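Local structure of tubulin-specific chaperone (Trypanosoma brucei, 4B6W) at residues S6-A11 with V77-D82; Y44-L49 with V81-S86. The protein probably binds alpha-tubulin and microtubule plus ends as tubulin-binding cofactor B, of which this chain is the ubiquitin-like domain. One frame throughout, in Å; residues are numbered along the deposited sequence.

Contact 1 (S6-A11 with V77-D82); sequences SLTHSA and VIHVVD
Four backbone hydrogen bonds zip strand 6-9 and the residue after it to strand 77-82, the two running the same way at 23° to each other. Ile-78 N gives to Ser-6 O nearly along the C=O axis, and Ile-78 O takes Thr-8 N in its carbonyl plane. Val-80 repeats the pattern: its N reaches Thr-8 O from well above the carbonyl plane, while its O receives Ser-10 N at 2.7 Å, almost straight. Two side-chain hydroxyls add to this. Thr-8 OG1, held between its own backbone N and carbonyl carbon (chi1 59°), meets His-79 ND1 at 2.7 Å at the edge of the imidazole, near its plane; this bond restrains the rotation of the ring, whose CE1 lies 3.4 Å from Ser-10 N. Past the end of strand 6-9, Ser-10 OG extends the pairing by accepting Asp-82 N at 2.8 Å. This is the parallel pairing of first and last strands at the middle of the beta-grasp sheet, the ubiquitin fold. Thr-8 and His-79 share one face with Ser-6 and Val-77; the other carries Leu-7, Ile-78, His-9 and Val-80, turned to helix 27-35. There Leu-7 CD2 lies against Ile-78 CB at 3.7 Å, the two side chains alongside each other, and Val-34 of the helix touches both Leu-7 and Val-80. His-9 CD2 touches Val-80 CG1 at 3.8 Å. The same ring stacks on Phe-38 and makes a weak bond from His-9 NE2 to Asp-82 OD2 at 3.4 Å; Thr-40 OG1 hydrogen-bonds to both atoms.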
# COMPACT_ATOMS: atom_id res chain seq x y z
N SER A 6 0.20 6.67 4.73
CA SER A 6 -0.56 5.92 5.73
C SER A 6 -1.14 4.65 5.12
O SER A 6 -1.20 4.49 3.93
CB SER A 6 -1.64 6.79 6.40
OG SER A 6 -2.37 7.52 5.45
N LEU A 7 -1.55 3.72 5.96
CA LEU A 7 -2.10 2.46 5.48
C LEU A 7 -3.48 2.32 6.04
O LEU A 7 -3.69 2.55 7.25
CB LEU A 7 -1.27 1.27 5.92
CG LEU A 7 0.20 1.17 5.56
CD1 LEU A 7 0.81 -0.08 6.24
CD2 LEU A 7 0.36 1.10 4.07
N THR A 8 -4.39 1.94 5.15
CA THR A 8 -5.74 1.58 5.48
C THR A 8 -5.98 0.13 4.98
O THR A 8 -5.18 -0.41 4.23
CB THR A 8 -6.74 2.54 4.82
OG1 THR A 8 -6.56 2.50 3.39
CG2 THR A 8 -6.54 3.97 5.32
N HIS A 9 -7.08 -0.47 5.42
CA HIS A 9 -7.35 -1.88 5.16
C HIS A 9 -8.81 -2.10 4.84
O HIS A 9 -9.64 -1.75 5.64
CB HIS A 9 -6.97 -2.71 6.40
CG HIS A 9 -7.02 -4.19 6.16
ND1 HIS A 9 -7.69 -5.05 7.00
CD2 HIS A 9 -6.50 -4.95 5.17
CE1 HIS A 9 -7.58 -6.28 6.53
NE2 HIS A 9 -6.87 -6.25 5.41
N SER A 10 -9.12 -2.72 3.71
CA SER A 10 -10.51 -2.92 3.26
C SER A 10 -11.40 -3.78 4.16
O SER A 10 -12.62 -3.75 4.02
CB SER A 10 -10.55 -3.51 1.84
OG SER A 10 -10.22 -4.88 1.81
N ALA A 11 -10.79 -4.54 5.08
CA ALA A 11 -11.50 -5.49 5.92
C ALA A 11 -11.36 -5.16 7.38
O ALA A 11 -11.65 -6.00 8.21
CB ALA A 11 -10.98 -6.88 5.68
N VAL A 77 -1.96 7.56 0.39
CA VAL A 77 -2.53 6.51 1.20
C VAL A 77 -2.44 5.22 0.43
O VAL A 77 -2.86 5.14 -0.75
CB VAL A 77 -4.00 6.82 1.58
CG1 VAL A 77 -4.64 5.66 2.32
CG2 VAL A 77 -4.08 8.10 2.41
N ILE A 78 -1.84 4.21 1.04
CA ILE A 78 -1.84 2.90 0.42
C ILE A 78 -2.98 2.14 1.10
O ILE A 78 -2.93 1.92 2.34
CB ILE A 78 -0.52 2.15 0.62
CG1 ILE A 78 0.59 2.73 -0.26
CG2 ILE A 78 -0.70 0.67 0.25
CD1 ILE A 78 1.95 2.11 -0.04
N HIS A 79 -4.01 1.78 0.32
CA HIS A 79 -5.18 1.07 0.84
C HIS A 79 -5.04 -0.40 0.49
O HIS A 79 -4.82 -0.76 -0.66
CB HIS A 79 -6.46 1.67 0.28
CG HIS A 79 -7.70 0.94 0.67
ND1 HIS A 79 -8.16 0.89 1.98
CD2 HIS A 79 -8.61 0.25 -0.07
CE1 HIS A 79 -9.29 0.20 2.02
NE2 HIS A 79 -9.59 -0.19 0.79
N VAL A 80 -5.15 -1.26 1.50
CA VAL A 80 -4.97 -2.70 1.31
C VAL A 80 -6.33 -3.40 1.07
O VAL A 80 -7.16 -3.46 1.98
CB VAL A 80 -4.22 -3.31 2.52
CG1 VAL A 80 -4.00 -4.80 2.34
CG2 VAL A 80 -2.89 -2.57 2.74
N VAL A 81 -6.53 -3.93 -0.13
CA VAL A 81 -7.74 -4.65 -0.43
C VAL A 81 -7.51 -6.13 -0.14
O VAL A 81 -6.58 -6.73 -0.65
CB VAL A 81 -8.23 -4.42 -1.87
CG1 VAL A 81 -9.62 -5.03 -2.05
CG2 VAL A 81 -8.25 -2.93 -2.20
N ASP A 82 -8.35 -6.70 0.71
CA ASP A 82 -8.19 -8.04 1.23
C ASP A 82 -9.03 -9.00 0.39
O ASP A 82 -10.27 -8.90 0.38
CB ASP A 82 -8.63 -8.09 2.69
CG ASP A 82 -8.27 -9.42 3.39
OD1 ASP A 82 -8.56 -10.48 2.83
OD2 ASP A 82 -7.67 -9.40 4.49

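Contact 2 (Y44-L49 with V81-S86); sequences YMQLQL and VDLQPS
At one end of the beta-grasp sheet, the antiparallel pairing of strands 45-50 and 77-82 runs on into the C-terminal tail. Gln-46 and Val-81 form a hydrogen-bonded pair: Val-81 N meets Gln-46 O at 2.9 Å, nearly along the C=O axis, and Gln-46 N returns a bond to Val-81 O in the carbonyl plane. Met-45 and Asp-82, the next pair, are non-hydrogen-bonded, and Met-45 CA directs a CH contact at Val-81 O. Beyond them Leu-83 N gives a nearly straight bond to Tyr-44 O at 2.8 Å. The tail then turns in an Asx turn, Asp-82 OD1 accepting Gln-84 N at 3.0 Å nearly along its C-O axis. Gln-84 NE2 comes back to the syn lone pair of Asp-82 OD2 at 3.2 Å, so the carboxylate is gripped at both oxygens, with Thr-40 also on OD2. This turn carries the tail across Tyr-44, whose CG, anti to its carbonyl carbon (chi1 -67°), places the ring where Gln-84 and Pro-85 pass over it. Pro-85 CD sits over one face of the Tyr-44 ring, 4.0 Å from its centroid, in a CH-pi contact, although the proline is poorly ordered; Gln-84 CA makes a second, off-centre one. On the face bearing Gln-46 and Val-81, the extended Gln-46 crosses Leu-83 at about a right angle, Gln-46 OE1 lying 3.8 Å from Leu-83 CD2. Selenomethionine Met-45 instead packs on Val-34 of helix 27-35.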
# COMPACT_ATOMS: atom_id res chain seq x y z
N TYR A 44 -2.87 -12.41 -1.15
CA TYR A 44 -4.28 -12.01 -1.14
C TYR A 44 -4.47 -10.52 -0.90
O TYR A 44 -5.52 -10.09 -0.41
CB TYR A 44 -5.04 -12.81 -0.08
CG TYR A 44 -5.12 -14.27 -0.41
CD1 TYR A 44 -5.82 -14.71 -1.53
CD2 TYR A 44 -4.50 -15.22 0.39
CE1 TYR A 44 -5.88 -16.08 -1.86
CE2 TYR A 44 -4.55 -16.58 0.08
CZ TYR A 44 -5.24 -17.00 -1.03
OH TYR A 44 -5.29 -18.35 -1.32
N MSE A 45 -3.45 -9.74 -1.24
CA MSE A 45 -3.50 -8.28 -1.16
C MSE A 45 -3.38 -7.68 -2.54
O MSE A 45 -2.50 -8.06 -3.33
CB MSE A 45 -2.34 -7.71 -0.39
CG MSE A 45 -2.21 -8.05 1.05
SE MSE A 45 -0.60 -7.03 1.71
CE MSE A 45 -0.53 -7.73 3.56
N GLN A 46 -4.24 -6.70 -2.79
CA GLN A 46 -3.99 -5.68 -3.79
C GLN A 46 -3.75 -4.38 -3.06
O GLN A 46 -4.40 -4.11 -2.07
CB GLN A 46 -5.19 -5.55 -4.71
CG GLN A 46 -5.37 -6.75 -5.59
CD GLN A 46 -6.47 -6.62 -6.63
OE1 GLN A 46 -6.75 -7.58 -7.34
NE2 GLN A 46 -7.11 -5.46 -6.72
N LEU A 47 -2.78 -3.60 -3.54
CA LEU A 47 -2.49 -2.24 -3.04
C LEU A 47 -3.05 -1.15 -3.99
O LEU A 47 -2.69 -1.08 -5.16
CB LEU A 47 -0.97 -2.05 -2.82
CG LEU A 47 -0.22 -2.96 -1.78
CD1 LEU A 47 1.25 -2.51 -1.63
CD2 LEU A 47 -0.89 -3.07 -0.37
N GLN A 48 -3.99 -0.36 -3.46
CA GLN A 48 -4.58 0.79 -4.13
C GLN A 48 -3.84 2.06 -3.66
O GLN A 48 -3.72 2.28 -2.47
CB GLN A 48 -6.07 0.88 -3.73
CG GLN A 48 -6.85 2.04 -4.35
CD GLN A 48 -8.25 2.17 -3.82
OE1 GLN A 48 -8.69 1.40 -2.97
NE2 GLN A 48 -8.96 3.18 -4.30
N LEU A 49 -3.34 2.88 -4.58
CA LEU A 49 -2.63 4.10 -4.20
C LEU A 49 -3.64 5.23 -4.36
O LEU A 49 -4.22 5.41 -5.44
CB LEU A 49 -1.38 4.35 -5.07
CG LEU A 49 -0.47 5.53 -4.65
CD1 LEU A 49 0.12 5.32 -3.25
CD2 LEU A 49 0.63 5.85 -5.70
N VAL A 81 -6.53 -3.93 -0.13
CA VAL A 81 -7.74 -4.65 -0.43
C VAL A 81 -7.51 -6.13 -0.14
O VAL A 81 -6.58 -6.73 -0.65
CB VAL A 81 -8.23 -4.42 -1.87
CG1 VAL A 81 -9.62 -5.03 -2.05
CG2 VAL A 81 -8.25 -2.93 -2.20
N ASP A 82 -8.35 -6.70 0.71
CA ASP A 82 -8.19 -8.04 1.23
C ASP A 82 -9.03 -9.00 0.39
O ASP A 82 -10.27 -8.90 0.38
CB ASP A 82 -8.63 -8.09 2.69
CG ASP A 82 -8.27 -9.42 3.39
OD1 ASP A 82 -8.56 -10.48 2.83
OD2 ASP A 82 -7.67 -9.40 4.49
N LEU A 83 -8.35 -9.92 -0.30
CA LEU A 83 -9.00 -10.92 -1.15
C LEU A 83 -9.03 -12.36 -0.57
O LEU A 83 -9.42 -13.30 -1.28
CB LEU A 83 -8.30 -10.97 -2.52
CG LEU A 83 -8.49 -9.81 -3.50
CD1 LEU A 83 -7.91 -8.54 -2.97
CD2 LEU A 83 -7.85 -10.16 -4.85
N GLN A 84 -8.63 -12.55 0.69
CA GLN A 84 -8.42 -13.91 1.19
C GLN A 84 -9.76 -14.61 1.37
O GLN A 84 -10.70 -14.01 1.88
CB GLN A 84 -7.52 -13.98 2.44
CG GLN A 84 -8.11 -13.50 3.76
CD GLN A 84 -7.09 -13.52 4.91
OE1 GLN A 84 -6.70 -14.59 5.39
NE2 GLN A 84 -6.66 -12.34 5.36
N PRO A 85 -9.86 -15.88 0.93
CA PRO A 85 -11.16 -16.53 0.94
C PRO A 85 -11.57 -17.08 2.31
O PRO A 85 -10.83 -16.92 3.29
CB PRO A 85 -11.00 -17.66 -0.09
CG PRO A 85 -9.51 -17.72 -0.43
CD PRO A 85 -8.79 -16.80 0.50
N SER A 86 -12.75 -17.70 2.35
CA SER A 86 -13.34 -18.31 3.58
C SER A 86 -12.34 -18.77 4.65
O SER A 86 -12.50 -19.84 5.25
CB SER A 86 -14.22 -19.51 3.18
OG SER A 86 -15.11 -19.16 2.14

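Overall arrangement
Strand 77-82 serves both contacts, flanked by strand 2-9 in contact 1 and by strand 45-50 in contact 2. Contact 1, its centre about 6 Å from the centre of the chain, is partly buried and joins neighbours in parallel; contact 2, its centre about 10 Å from the centre of the chain, is a surface contact whose antiparallel pairing soon gives way to the tail. The first adds a hydroxyl-imidazole bond between side chains to its backbone bonds, whereas CH-pi packing on a tyrosine marks the second. A probable His-79 N to Gln-48 O hydrogen bond and Leu-47, packed on Ile-78 and Val-80, link them. Asp-82 bonds weakly to His-9, closes the Asx turn onto Gln-84, and has Thr-40 as strongest polar partner.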